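Local coordinates for putative DD-carboxypeptidase TP_0574 (Treponema pallidum, PDB 1O75), which is a penicillin-binding lipoprotein with zinc-stimulated carboxypeptidase activity on synthetic depsipeptides, possibly acting as a D,D-carboxypeptidase that lowers peptidoglycan cross-linking, at residues 214-219 and 232-237; 313-318 and 327-332; 246-251 and 292-297. The protein carries 2 engineered substitutions. All blocks are in the same frame, centred on the assembly; numbering follows the deposited sequence.

Interaction 1. Residues 214-219 and 232-237; sequences VDTVGT and SVMLKR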
loop_
_atom_site.group_PDB
_atom_site.type_symbol
_atom_site.label_atom_id
_atom_site.label_comp_id
_atom_site.label_asym_id
_atom_site.label_seq_id
_atom_site.Cartn_x
_atom_site.Cartn_y
_atom_site.Cartn_z
ATOM N N VAL B 214 -13.222 15.583 1.537
ATOM C CA VAL B 214 -13.267 14.143 1.376
ATOM C C VAL B 214 -13.262 13.759 -0.098
ATOM O O VAL B 214 -13.974 14.359 -0.895
ATOM C CB VAL B 214 -14.568 13.556 2.002
ATOM C CG1 VAL B 214 -14.688 12.063 1.650
ATOM C CG2 VAL B 214 -14.563 13.772 3.508
ATOM N N ASP B 215 -12.459 12.765 -0.468
ATOM C CA ASP B 215 -12.465 12.291 -1.853
ATOM C C ASP B 215 -13.422 11.091 -1.795
ATOM O O ASP B 215 -14.475 11.080 -2.435
ATOM C CB ASP B 215 -11.050 11.878 -2.278
ATOM C CG ASP B 215 -10.987 11.373 -3.715
ATOM O OD1 ASP B 215 -12.043 11.289 -4.371
ATOM O OD2 ASP B 215 -9.871 11.065 -4.182
ATOM N N THR B 216 -13.061 10.092 -1.000
ATOM C CA THR B 216 -13.902 8.905 -0.790
ATOM C C THR B 216 -13.654 8.401 0.627
ATOM O O THR B 216 -12.657 8.781 1.268
ATOM C CB THR B 216 -13.561 7.736 -1.731
ATOM O OG1 THR B 216 -12.199 7.336 -1.519
ATOM C CG2 THR B 216 -13.777 8.126 -3.191
ATOM N N VAL B 217 -14.553 7.546 1.115
ATOM C CA VAL B 217 -14.428 6.974 2.452
ATOM C C VAL B 217 -14.619 5.477 2.365
ATOM O O VAL B 217 -15.626 5.020 1.819
ATOM C CB VAL B 217 -15.513 7.477 3.414
ATOM C CG1 VAL B 217 -15.329 6.809 4.773
ATOM C CG2 VAL B 217 -15.461 8.983 3.540
ATOM N N GLY B 218 -13.662 4.729 2.909
ATOM C CA GLY B 218 -13.751 3.273 2.921
ATOM C C GLY B 218 -14.052 2.793 4.341
ATOM O O GLY B 218 -13.749 3.494 5.305
ATOM N N THR B 219 -14.634 1.604 4.474
ATOM C CA THR B 219 -14.977 1.060 5.779
ATOM C C THR B 219 -14.430 -0.362 5.907
ATOM O O THR B 219 -14.478 -1.135 4.949
ATOM C CB THR B 219 -16.512 1.061 5.962
ATOM O OG1 THR B 219 -16.965 2.414 6.033
ATOM C CG2 THR B 219 -16.917 0.360 7.246
ATOM N N SER B 232 -11.577 4.715 6.468
ATOM C CA SER B 232 -10.397 5.203 5.778
ATOM C C SER B 232 -10.837 6.387 4.947
ATOM O O SER B 232 -11.529 6.223 3.939
ATOM C CB SER B 232 -9.834 4.124 4.849
ATOM O OG SER B 232 -9.177 3.138 5.614
ATOM N N VAL B 233 -10.440 7.578 5.361
ATOM C CA VAL B 233 -10.839 8.753 4.625
ATOM C C VAL B 233 -9.771 9.138 3.594
ATOM O O VAL B 233 -8.649 9.481 3.965
ATOM C CB VAL B 233 -11.084 9.936 5.606
ATOM C CG1 VAL B 233 -11.577 11.166 4.847
ATOM C CG2 VAL B 233 -12.092 9.526 6.687
ATOM N N MET B 234 -10.098 9.040 2.308
ATOM C CA MET B 234 -9.158 9.463 1.267
ATOM C C MET B 234 -9.442 10.946 1.055
ATOM O O MET B 234 -10.603 11.357 0.977
ATOM C CB MET B 234 -9.387 8.680 -0.019
ATOM C CG MET B 234 -8.999 7.211 0.097
ATOM S SD MET B 234 -7.215 7.002 -0.028
ATOM C CE MET B 234 -7.020 7.300 -1.839
ATOM N N LEU B 235 -8.390 11.750 0.949
ATOM C CA LEU B 235 -8.537 13.205 0.816
ATOM C C LEU B 235 -8.160 13.803 -0.542
ATOM O O LEU B 235 -7.376 13.215 -1.295
ATOM C CB LEU B 235 -7.680 13.873 1.894
ATOM C CG LEU B 235 -7.986 13.425 3.333
ATOM C CD1 LEU B 235 -6.883 13.894 4.252
ATOM C CD2 LEU B 235 -9.324 14.014 3.803
ATOM N N LYS B 236 -8.739 14.960 -0.861
ATOM C CA LYS B 236 -8.392 15.679 -2.089
ATOM C C LYS B 236 -8.506 17.168 -1.778
ATOM O O LYS B 236 -8.975 17.556 -0.699
ATOM C CB LYS B 236 -9.292 15.279 -3.274
ATOM C CG LYS B 236 -10.754 15.699 -3.158
ATOM C CD LYS B 236 -11.569 15.191 -4.360
ATOM C CE LYS B 236 -12.993 15.763 -4.349
ATOM N NZ LYS B 236 -13.779 15.247 -5.498
ATOM N N ARG B 237 -8.058 18.008 -2.699
ATOM C CA ARG B 237 -8.100 19.435 -2.463
ATOM C C ARG B 237 -9.504 19.967 -2.687
ATOM O O ARG B 237 -10.271 19.410 -3.487
ATOM C CB ARG B 237 -7.102 20.155 -3.377
ATOM C CG ARG B 237 -6.380 21.304 -2.679
ATOM C CD ARG B 237 -5.181 21.804 -3.496
ATOM N NE ARG B 237 -5.606 22.339 -4.783
ATOM C CZ ARG B 237 -4.772 22.723 -5.743
ATOM N NH1 ARG B 237 -3.461 22.628 -5.549
ATOM N NH2 ARG B 237 -5.247 23.186 -6.898
HETATM O O HOH W 1 -7.580 10.645 -2.625
HETATM O O HOH W 2 -14.302 12.367 -5.020
#
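Ser-232 pairs with Gly-218 through two backbone bonds: its N donates to Gly-218 O over 2.7 Å, and its O takes Gly-218 N, 2.8 Å away, in the carbonyl plane and on a lone pair. Its hydroxyl bonds to Glu-230. Val-233, in a non-hydrogen-bonded pair with Val-217, sets CG1 anti to its backbone N, 4.2 Å from Val-214 CG2; the Val-233 and Val-214 side chains cross at about a right angle. Met-234 N donates to Thr-216 O over 2.8 Å, nearly along the C=O axis. Met-234 O receives Asp-215 N from above the carbonyl plane at 2.7 Å, and Thr-216 N weakly at 3.4 Å. Beside them Thr-216 OG1, set between the backbone N and the carbonyl carbon (chi1 60°), touches Met-234 CB at 3.5 Å, before the methionine chain bends away to a bound sulfated glucose. Leu-235 O is bridged to Asp-215 OD2 by one water. The extended Lys-236 crosses Asp-215, but its NZ stops 4.5 Å from Asp-215 OD1, too far for a salt bridge, and a second water joins them. Asp-215 and Thr-216 thus both face Met-234: a classic beta bulge, set where strand 212-220, an edge strand of its sheet within this chain, turns a corner at Asp-215.

Interaction 2. Residues 313-318 and 327-332; sequences YRLTLI and ADVRFL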
loop_
_atom_site.group_PDB
_atom_site.type_symbol
_atom_site.label_atom_id
_atom_site.label_comp_id
_atom_site.label_asym_id
_atom_site.label_seq_id
_atom_site.Cartn_x
_atom_site.Cartn_y
_atom_site.Cartn_z
ATOM N N TYR B 313 -22.088 7.482 12.064
ATOM C CA TYR B 313 -21.140 8.370 12.683
ATOM C C TYR B 313 -20.782 9.518 11.756
ATOM O O TYR B 313 -20.863 9.410 10.534
ATOM C CB TYR B 313 -19.839 7.633 13.053
ATOM C CG TYR B 313 -19.972 6.649 14.189
ATOM C CD1 TYR B 313 -20.524 5.381 13.987
ATOM C CD2 TYR B 313 -19.550 6.992 15.471
ATOM C CE1 TYR B 313 -20.645 4.477 15.057
ATOM C CE2 TYR B 313 -19.669 6.110 16.524
ATOM C CZ TYR B 313 -20.214 4.854 16.314
ATOM O OH TYR B 313 -20.299 3.996 17.390
ATOM N N ARG B 314 -20.378 10.614 12.367
ATOM C CA ARG B 314 -19.926 11.783 11.635
ATOM C C ARG B 314 -18.546 12.029 12.225
ATOM O O ARG B 314 -18.426 12.240 13.437
ATOM C CB ARG B 314 -20.836 12.991 11.899
ATOM C CG ARG B 314 -20.266 14.301 11.364
ATOM C CD ARG B 314 -21.377 15.334 11.098
ATOM N NE ARG B 314 -22.215 14.924 9.965
ATOM C CZ ARG B 314 -23.427 15.402 9.714
ATOM N NH1 ARG B 314 -23.970 16.323 10.517
ATOM N NH2 ARG B 314 -24.100 14.959 8.662
ATOM N N LEU B 315 -17.519 11.985 11.377
ATOM C CA LEU B 315 -16.130 12.185 11.807
ATOM C C LEU B 315 -15.674 13.586 11.414
ATOM O O LEU B 315 -15.882 14.007 10.284
ATOM C CB LEU B 315 -15.197 11.165 11.102
ATOM C CG LEU B 315 -15.707 9.736 10.996
ATOM C CD1 LEU B 315 -14.654 8.840 10.344
ATOM C CD2 LEU B 315 -16.061 9.229 12.380
ATOM N N THR B 316 -15.040 14.295 12.335
ATOM C CA THR B 316 -14.544 15.617 12.004
ATOM C C THR B 316 -13.025 15.644 12.222
ATOM O O THR B 316 -12.572 15.549 13.348
ATOM C CB THR B 316 -15.213 16.702 12.890
ATOM O OG1 THR B 316 -16.632 16.661 12.680
ATOM C CG2 THR B 316 -14.699 18.118 12.511
ATOM N N LEU B 317 -12.261 15.782 11.136
ATOM C CA LEU B 317 -10.789 15.846 11.197
ATOM C C LEU B 317 -10.379 17.281 11.539
ATOM O O LEU B 317 -10.779 18.214 10.859
ATOM C CB LEU B 317 -10.190 15.477 9.830
ATOM C CG LEU B 317 -9.984 14.005 9.459
ATOM C CD1 LEU B 317 -11.062 13.146 9.991
ATOM C CD2 LEU B 317 -9.876 13.899 7.949
ATOM N N ILE B 318 -9.547 17.431 12.559
ATOM C CA ILE B 318 -9.102 18.727 13.039
ATOM C C ILE B 318 -7.598 18.924 12.831
ATOM O O ILE B 318 -6.778 18.170 13.363
ATOM C CB ILE B 318 -9.468 18.856 14.526
ATOM C CG1 ILE B 318 -11.011 18.775 14.659
ATOM C CG2 ILE B 318 -8.924 20.156 15.089
ATOM C CD1 ILE B 318 -11.475 18.527 16.073
ATOM N N ALA B 327 -16.712 13.820 7.606
ATOM C CA ALA B 327 -17.040 12.616 6.849
ATOM C C ALA B 327 -18.099 11.794 7.565
ATOM O O ALA B 327 -17.993 11.557 8.766
ATOM C CB ALA B 327 -15.777 11.765 6.644
ATOM N N ASP B 328 -19.112 11.357 6.824
ATOM C CA ASP B 328 -20.161 10.530 7.396
ATOM C C ASP B 328 -19.935 9.069 6.978
ATOM O O ASP B 328 -19.670 8.779 5.804
ATOM C CB ASP B 328 -21.538 10.998 6.918
ATOM C CG ASP B 328 -21.947 12.354 7.525
ATOM O OD1 ASP B 328 -21.275 12.808 8.470
ATOM O OD2 ASP B 328 -22.947 12.949 7.066
ATOM N N VAL B 329 -20.046 8.156 7.934
ATOM C CA VAL B 329 -19.842 6.746 7.642
ATOM C C VAL B 329 -20.783 5.903 8.482
ATOM O O VAL B 329 -21.228 6.324 9.545
ATOM C CB VAL B 329 -18.366 6.329 7.943
ATOM C CG1 VAL B 329 -18.060 6.464 9.444
ATOM C CG2 VAL B 329 -18.161 4.899 7.532
ATOM N N ARG B 330 -21.090 4.707 8.011
ATOM C CA ARG B 330 -21.971 3.824 8.768
ATOM C C ARG B 330 -21.248 2.520 9.106
ATOM O O ARG B 330 -20.615 1.923 8.237
ATOM C CB ARG B 330 -23.237 3.500 7.962
ATOM C CG ARG B 330 -24.227 2.610 8.749
ATOM C CD ARG B 330 -25.307 2.021 7.845
ATOM N NE ARG B 330 -26.075 1.008 8.567
ATOM C CZ ARG B 330 -26.967 0.211 7.988
ATOM N NH1 ARG B 330 -27.193 0.309 6.685
ATOM N NH2 ARG B 330 -27.642 -0.665 8.713
ATOM N N PHE B 331 -21.313 2.103 10.365
ATOM C CA PHE B 331 -20.696 0.841 10.756
ATOM C C PHE B 331 -21.849 -0.150 10.998
ATOM O O PHE B 331 -22.730 0.092 11.810
ATOM C CB PHE B 331 -19.840 1.004 12.013
ATOM C CG PHE B 331 -18.675 1.957 11.845
ATOM C CD1 PHE B 331 -17.932 1.968 10.666
ATOM C CD2 PHE B 331 -18.287 2.800 12.901
ATOM C CE1 PHE B 331 -16.806 2.804 10.528
ATOM C CE2 PHE B 331 -17.166 3.639 12.785
ATOM C CZ PHE B 331 -16.423 3.640 11.590
ATOM N N LEU B 332 -21.824 -1.256 10.265
ATOM C CA LEU B 332 -22.856 -2.280 10.335
ATOM C C LEU B 332 -22.873 -3.093 11.616
ATOM O O LEU B 332 -21.863 -3.197 12.311
ATOM C CB LEU B 332 -22.714 -3.229 9.137
ATOM C CG LEU B 332 -22.976 -2.526 7.803
ATOM C CD1 LEU B 332 -22.482 -3.382 6.656
ATOM C CD2 LEU B 332 -24.486 -2.226 7.670
#
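Four backbone hydrogen bonds tie the strands in antiparallel register, with Tyr-313 facing Val-329 and Leu-315 facing Ala-327 in hydrogen-bonded pairs. Tyr-313 N meets Val-329 O at 2.9 Å, nearly along the C=O axis, and Leu-315 N meets Ala-327 O at 2.7 Å with an almost straight N-H (178°). The return bonds, Val-329 N to Tyr-313 O and Ala-327 N to Leu-315 O, both arrive in the carbonyl plane. Charge adds a cross-strand salt bridge in the non-hydrogen-bonded pair between them. Arg-314, with CG anti to the backbone N and a bend at chi3, lies alongside Asp-328 and grips it side-on: Arg-314 NE holds Asp-328 OD1 at 2.8 Å and Arg-314 NH2 holds Asp-328 OD2 at 2.8 Å. Both oxygens use syn lone pairs, and the guanidinium and carboxylate are only 19° from coplanar, a bidentate geometry that fixes the rotation of both groups. The hairpin 311-319/325-331 forms one side of a four-stranded sheet in a domain of the immunoglobulin-like E-set clan, and Ala-327 and Val-329 pack on strand 212-220. Apolar contacts occupy the face opposite the salt bridge. Val-329 CG1, between its backbone N and carbonyl carbon, reaches Tyr-313 CB and Leu-315 CD1, each at 4.2 Å. Phe-331 lays CE2 over one face of the Tyr-313 ring, the planes oblique at 44° and Phe-331 CD2 3.6 Å from Tyr-313 CD1. Beyond the hairpin, the Tyr-313 ring stacks with Tyr-262, while its hydroxyl bonds to Gly-309 O.

Interaction 3. Residues 246-251 and 292-297; sequences REFIDY and PRISCG. With XE (xenon), chain F.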
loop_
_atom_site.group_PDB
_atom_site.type_symbol
_atom_site.label_atom_id
_atom_site.label_comp_id
_atom_site.label_asym_id
_atom_site.label_seq_id
_atom_site.Cartn_x
_atom_site.Cartn_y
_atom_site.Cartn_z
ATOM N N ARG B 246 3.513 16.438 -1.347
ATOM C CA ARG B 246 3.805 17.573 -0.485
ATOM C C ARG B 246 2.550 18.165 0.175
ATOM O O ARG B 246 2.570 18.522 1.352
ATOM C CB ARG B 246 4.541 18.660 -1.274
ATOM C CG ARG B 246 4.680 19.972 -0.520
ATOM C CD ARG B 246 6.020 20.620 -0.814
ATOM N NE ARG B 246 6.351 20.494 -2.227
ATOM C CZ ARG B 246 7.584 20.570 -2.720
ATOM N NH1 ARG B 246 8.617 20.778 -1.909
ATOM N NH2 ARG B 246 7.787 20.406 -4.023
ATOM N N GLU B 247 1.463 18.274 -0.574
ATOM C CA GLU B 247 0.241 18.825 0.016
ATOM C C GLU B 247 -0.316 17.902 1.112
ATOM O O GLU B 247 -0.817 18.373 2.123
ATOM C CB GLU B 247 -0.814 19.088 -1.073
ATOM C CG GLU B 247 -0.446 20.299 -1.981
ATOM C CD GLU B 247 -1.326 20.390 -3.216
ATOM O OE1 GLU B 247 -1.779 19.337 -3.714
ATOM O OE2 GLU B 247 -1.559 21.510 -3.706
ATOM N N PHE B 248 -0.218 16.598 0.925
ATOM C CA PHE B 248 -0.715 15.676 1.940
ATOM C C PHE B 248 0.162 15.731 3.171
ATOM O O PHE B 248 -0.326 15.756 4.303
ATOM C CB PHE B 248 -0.756 14.243 1.413
ATOM C CG PHE B 248 -1.181 13.241 2.454
ATOM C CD1 PHE B 248 -2.475 13.270 2.987
ATOM C CD2 PHE B 248 -0.283 12.288 2.920
ATOM C CE1 PHE B 248 -2.861 12.358 3.968
ATOM C CE2 PHE B 248 -0.655 11.374 3.898
ATOM C CZ PHE B 248 -1.941 11.404 4.423
ATOM N N ILE B 249 1.474 15.763 2.966
ATOM C CA ILE B 249 2.369 15.834 4.107
ATOM C C ILE B 249 2.138 17.108 4.932
ATOM O O ILE B 249 2.159 17.070 6.161
ATOM C CB ILE B 249 3.840 15.729 3.629
ATOM C CG1 ILE B 249 4.095 14.299 3.160
ATOM C CG2 ILE B 249 4.808 16.088 4.754
ATOM C CD1 ILE B 249 3.850 13.259 4.232
ATOM N N ASP B 250 1.922 18.239 4.265
ATOM C CA ASP B 250 1.687 19.483 4.997
ATOM C C ASP B 250 0.444 19.300 5.876
ATOM O O ASP B 250 0.378 19.800 6.995
ATOM C CB ASP B 250 1.456 20.662 4.040
ATOM C CG ASP B 250 2.751 21.181 3.413
ATOM O OD1 ASP B 250 3.841 20.946 3.981
ATOM O OD2 ASP B 250 2.683 21.850 2.357
ATOM N N TYR B 251 -0.545 18.586 5.365
ATOM C CA TYR B 251 -1.748 18.367 6.157
ATOM C C TYR B 251 -1.483 17.470 7.384
ATOM O O TYR B 251 -1.791 17.863 8.512
ATOM C CB TYR B 251 -2.856 17.753 5.307
ATOM C CG TYR B 251 -4.164 17.584 6.086
ATOM C CD1 TYR B 251 -4.979 18.687 6.354
ATOM C CD2 TYR B 251 -4.567 16.330 6.567
ATOM C CE1 TYR B 251 -6.175 18.556 7.081
ATOM C CE2 TYR B 251 -5.765 16.180 7.308
ATOM C CZ TYR B 251 -6.558 17.301 7.558
ATOM O OH TYR B 251 -7.699 17.194 8.326
ATOM N N PRO B 292 -3.050 9.845 0.175
ATOM C CA PRO B 292 -3.640 10.841 1.080
ATOM C C PRO B 292 -4.785 10.266 1.907
ATOM O O PRO B 292 -5.954 10.632 1.746
ATOM C CB PRO B 292 -4.075 11.948 0.112
ATOM C CG PRO B 292 -4.577 11.152 -1.068
ATOM C CD PRO B 292 -3.549 10.015 -1.208
ATOM N N ARG B 293 -4.436 9.362 2.808
ATOM C CA ARG B 293 -5.431 8.685 3.619
ATOM C C ARG B 293 -5.255 8.899 5.119
ATOM O O ARG B 293 -4.130 8.971 5.619
ATOM C CB ARG B 293 -5.355 7.186 3.294
ATOM C CG ARG B 293 -6.122 6.242 4.205
ATOM C CD ARG B 293 -5.961 4.803 3.698
ATOM N NE ARG B 293 -4.543 4.467 3.580
ATOM C CZ ARG B 293 -3.992 3.739 2.610
ATOM N NH1 ARG B 293 -4.729 3.234 1.627
ATOM N NH2 ARG B 293 -2.681 3.531 2.622
ATOM N N ILE B 294 -6.364 9.045 5.830
ATOM C CA ILE B 294 -6.317 9.146 7.281
ATOM C C ILE B 294 -7.347 8.137 7.742
ATOM O O ILE B 294 -8.472 8.138 7.244
ATOM C CB ILE B 294 -6.658 10.540 7.788
ATOM C CG1 ILE B 294 -5.550 11.507 7.338
ATOM C CG2 ILE B 294 -6.740 10.538 9.331
ATOM C CD1 ILE B 294 -5.594 12.817 8.012
ATOM N N SER B 295 -6.954 7.241 8.646
ATOM C CA SER B 295 -7.872 6.216 9.143
ATOM C C SER B 295 -8.300 6.493 10.585
ATOM O O SER B 295 -7.497 6.942 11.411
ATOM C CB SER B 295 -7.216 4.847 9.035
ATOM O OG SER B 295 -6.888 4.592 7.674
ATOM N N CYS B 296 -9.572 6.229 10.867
ATOM C CA CYS B 296 -10.171 6.458 12.184
ATOM C C CYS B 296 -10.845 5.161 12.582
ATOM O O CYS B 296 -11.612 4.615 11.799
ATOM C CB CYS B 296 -11.269 7.535 12.088
ATOM S SG CYS B 296 -10.671 9.078 11.475
ATOM N N GLY B 297 -10.577 4.687 13.791
ATOM C CA GLY B 297 -11.201 3.461 14.231
ATOM C C GLY B 297 -11.895 3.611 15.564
ATOM O O GLY B 297 -11.703 4.611 16.271
HETATM XE XE XE F . -14.394 5.569 13.506
#
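Two aromatic rings, from Phe-248 and Tyr-251 on one side of helix 245-252, meet Pro-292 and the start of strand 293-298 in different ways. Both have CG anti to the backbone N (chi1 176° and -177°), which carries the rings out from the helix toward the strand. Phe-248 offers a face: Pro-292 CA sits 3.5 Å from the centroid of the Phe-248 ring, 21° off the normal, a CH-pi contact displaced toward the rim. The side chains of Phe-248 and Pro-292 cross at about a right angle, and Pro-292 CB follows its CA onto the same ring, 3.5 Å from Phe-248 CD1. The rim of the phenylalanine has other neighbours near its plane: Phe-248 CZ lies 3.5 Å from Arg-293 O, and Phe-248 CE1 comes within 4.4 Å of Ile-294 CG1. Tyr-251 presents its edge instead. Ile-294, with CG1 anti to the carbonyl carbon, drives its CD1 tip into the plane of that ring, 3.4 Å from Tyr-251 CE2; Tyr-322 packs edge-to-face with the same tyrosine. Arg-293 starts away from the helix at its CB, and its NH2 makes a salt bridge to a bound sulfated glucose. Farther along the strand, Cys-296 O lies 3.4 Å from xenon, whose pocket also takes in Gly-297, Tyr-260 and Phe-331. The helix is therefore joined to Pro-292 and the strand by dispersion and CH-pi contact rather than polar bonds; the carbonyl oxygen at the phenylalanine rim probably adds a small favourable electrostatic term, since ring hydrogens are slightly positive.

How the interactions relate
Interactions 1 and 3 share a sheet: strands 229-237 and 293-298 are neighbours, joined by Val-233 N to Ile-294 O and Leu-235 N to Pro-292 O, each 2.8 Å. Interaction 2 belongs to a second sheet that packs on the first, its centre about 11 Å from that of interaction 1 and about 16 Å from that of interaction 3. Thr-219 OG1 meets Val-329 CG2 at 3.1 Å, and Leu-315 CD1 meets Cys-296 CB at 4.0 Å. Phe-331 from interaction 2 and Cys-296 and Gly-297 from interaction 3 line one xenon site, whereas Met-234 from interaction 1 and Arg-293 from interaction 3 belong to the glycan pocket.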